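Local coordinates for acetylene hydratase (Pelobacter acetylenicus, PDB 2E7Z), which catalyses the hydration of acetylene to acetaldehyde with a tungsten-bis(molybdopterin guanine dinucleotide) cofactor and a [4Fe-4S] cluster, at residues 60-65 / 78-83. Sequence-based numbering, arbitrary orientation. Where two conformers were deposited one is given.
Sequences LYPLKN and ISWDQA
P62 and I78 are joined by a single backbone hydrogen bond, I78 N to P62 O at 2.9 Å and 166° at the hydrogen, which continues the antiparallel pairing of strands 63-65 and 75-77. Proline has no N-H to donate, but only its carbonyl is used here, and its compact ring meets the helix start. The P62 and W80 side chains cross at about a right angle, with P62 CG over one indole face, 3.6 Å from the centroid of the five-membered ring, a CH-pi contact. Small A83 faces the proline, CB to P62 CB 4.3 Å. In one of two conformers, I78 lays CD1 against K64 CB at 3.8 Å, an apolar branch beside aliphatic lysine. K64 CG is anti to the backbone N (chi1 176°) and the extended chain carries NZ past I78 to a salt bridge with E86. W80 NE1 bonds to the carbonyl of E487; an alanine here would probably leave that oxygen without this donor and open a gap against P62 CG. As N-cap, S79 uses its short hydroxyl to accept Q82 N at 2.9 Å. The antiparallel pair thus runs into an N-capped helix, 80-98, whose first turn packs on the residue leading into strand 63-65, with W80 reaching strand 452-455 of the same mixed sheet.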
loop_
_atom_site.group_PDB
_atom_site.type_symbol
_atom_site.label_atom_id
_atom_site.label_comp_id
_atom_site.label_asym_id
_atom_site.label_seq_id
_atom_site.Cartn_x
_atom_site.Cartn_y
_atom_site.Cartn_z
ATOM N N LEU A 60 0.578 23.417 -12.271
ATOM C CA LEU A 60 0.198 24.394 -11.258
ATOM C C LEU A 60 -1.171 25.027 -11.499
ATOM O O LEU A 60 -1.658 25.810 -10.668
ATOM C CB LEU A 60 1.281 25.475 -11.110
ATOM C CG LEU A 60 2.593 25.013 -10.497
ATOM C CD1 LEU A 60 3.551 26.243 -10.474
ATOM C CD2 LEU A 60 2.452 24.413 -9.118
ATOM N N TYR A 61 -1.801 24.697 -12.619
ATOM C CA TYR A 61 -3.087 25.275 -13.001
ATOM C C TYR A 61 -3.974 24.185 -13.577
ATOM O O TYR A 61 -3.470 23.256 -14.228
ATOM C CB TYR A 61 -2.920 26.408 -14.044
ATOM C CG TYR A 61 -2.074 27.544 -13.528
ATOM C CD1 TYR A 61 -0.699 27.504 -13.644
ATOM C CD2 TYR A 61 -2.655 28.648 -12.890
ATOM C CE1 TYR A 61 0.104 28.530 -13.134
ATOM C CE2 TYR A 61 -1.866 29.693 -12.394
ATOM C CZ TYR A 61 -0.501 29.610 -12.518
ATOM O OH TYR A 61 0.284 30.629 -12.032
ATOM N N PRO A 62 -5.283 24.302 -13.361
ATOM C CA PRO A 62 -6.180 23.332 -13.988
ATOM C C PRO A 62 -6.030 23.306 -15.512
ATOM O O PRO A 62 -5.924 24.364 -16.158
ATOM C CB PRO A 62 -7.564 23.838 -13.602
ATOM C CG PRO A 62 -7.358 24.548 -12.299
ATOM C CD PRO A 62 -6.027 25.243 -12.490
ATOM N N LEU A 63 -6.014 22.094 -16.058
ATOM C CA LEU A 63 -5.974 21.908 -17.515
ATOM C C LEU A 63 -7.195 21.150 -17.982
ATOM O O LEU A 63 -7.575 20.155 -17.383
ATOM C CB LEU A 63 -4.719 21.148 -17.938
ATOM C CG LEU A 63 -3.370 21.760 -17.606
ATOM C CD1 LEU A 63 -2.286 20.749 -17.814
ATOM C CD2 LEU A 63 -3.147 22.992 -18.513
ATOM N N LYS A 64 -7.823 21.620 -19.042
ATOM C CA LYS A 64 -8.915 20.937 -19.690
ATOM C C LYS A 64 -8.434 20.317 -20.991
ATOM O O LYS A 64 -7.725 20.953 -21.789
ATOM C CB LYS A 64 -10.028 21.942 -19.992
ATOM C CG LYS A 64 -11.180 21.356 -20.762
ATOM C CD LYS A 64 -12.308 22.335 -20.971
ATOM C CE LYS A 64 -13.416 21.669 -21.750
ATOM N NZ LYS A 64 -14.567 22.579 -21.938
ATOM N N ASN A 65 -8.798 19.077 -21.230
ATOM C CA ASN A 65 -8.477 18.476 -22.501
ATOM C C ASN A 65 -9.442 18.997 -23.547
ATOM O O ASN A 65 -10.667 18.891 -23.398
ATOM C CB ASN A 65 -8.556 16.954 -22.398
ATOM C CG ASN A 65 -7.948 16.301 -23.582
ATOM O OD1 ASN A 65 -8.486 16.391 -24.692
ATOM N ND2 ASN A 65 -6.780 15.688 -23.389
ATOM N N ILE A 78 -7.545 26.306 -17.674
ATOM C CA ILE A 78 -8.813 26.906 -17.237
ATOM C C ILE A 78 -8.752 27.230 -15.752
ATOM O O ILE A 78 -7.775 26.895 -15.083
ATOM C CB ILE A 78 -10.103 26.069 -17.595
ATOM C CG1 ILE A 78 -10.024 24.619 -17.102
ATOM C CG2 ILE A 78 -10.443 26.191 -19.096
ATOM C CD1 ILE A 78 -11.406 23.940 -17.079
ATOM N N SER A 79 -9.791 27.880 -15.238
ATOM C CA SER A 79 -9.860 28.235 -13.820
ATOM C C SER A 79 -10.332 27.044 -13.014
ATOM O O SER A 79 -10.991 26.167 -13.556
ATOM C CB SER A 79 -10.856 29.389 -13.611
ATOM O OG SER A 79 -12.181 29.016 -13.978
ATOM N N TRP A 80 -10.014 27.024 -11.720
ATOM C CA TRP A 80 -10.647 26.040 -10.813
ATOM C C TRP A 80 -12.180 26.123 -10.870
ATOM O O TRP A 80 -12.873 25.115 -10.933
ATOM C CB TRP A 80 -10.173 26.256 -9.379
ATOM C CG TRP A 80 -8.918 25.523 -9.048
ATOM C CD1 TRP A 80 -7.637 26.006 -9.123
ATOM C CD2 TRP A 80 -8.814 24.147 -8.641
ATOM N NE1 TRP A 80 -6.734 25.005 -8.754
ATOM C CE2 TRP A 80 -7.440 23.863 -8.454
ATOM C CE3 TRP A 80 -9.747 23.143 -8.399
ATOM C CZ2 TRP A 80 -6.984 22.623 -8.015
ATOM C CZ3 TRP A 80 -9.286 21.886 -7.961
ATOM C CH2 TRP A 80 -7.927 21.643 -7.776
ATOM N N ASP A 81 -12.702 27.355 -10.871
ATOM C CA ASP A 81 -14.138 27.550 -10.855
ATOM C C ASP A 81 -14.807 26.912 -12.084
ATOM O O ASP A 81 -15.821 26.208 -11.964
ATOM C CB ASP A 81 -14.442 29.065 -10.792
ATOM C CG ASP A 81 -15.921 29.377 -10.606
ATOM O OD1 ASP A 81 -16.513 28.851 -9.642
ATOM O OD2 ASP A 81 -16.487 30.176 -11.406
ATOM N N GLN A 82 -14.231 27.160 -13.267
ATOM C CA GLN A 82 -14.794 26.609 -14.487
ATOM C C GLN A 82 -14.606 25.089 -14.556
ATOM O O GLN A 82 -15.521 24.357 -14.955
ATOM C CB GLN A 82 -14.205 27.276 -15.720
ATOM C CG GLN A 82 -14.894 26.843 -17.007
ATOM C CD GLN A 82 -16.358 27.306 -17.106
ATOM O OE1 GLN A 82 -16.773 28.288 -16.474
ATOM N NE2 GLN A 82 -17.137 26.607 -17.924
ATOM N N ALA A 83 -13.425 24.616 -14.147
ATOM C CA ALA A 83 -13.180 23.173 -14.124
ATOM C C ALA A 83 -14.192 22.473 -13.235
ATOM O O ALA A 83 -14.782 21.499 -13.642
ATOM C CB ALA A 83 -11.757 22.875 -13.641
#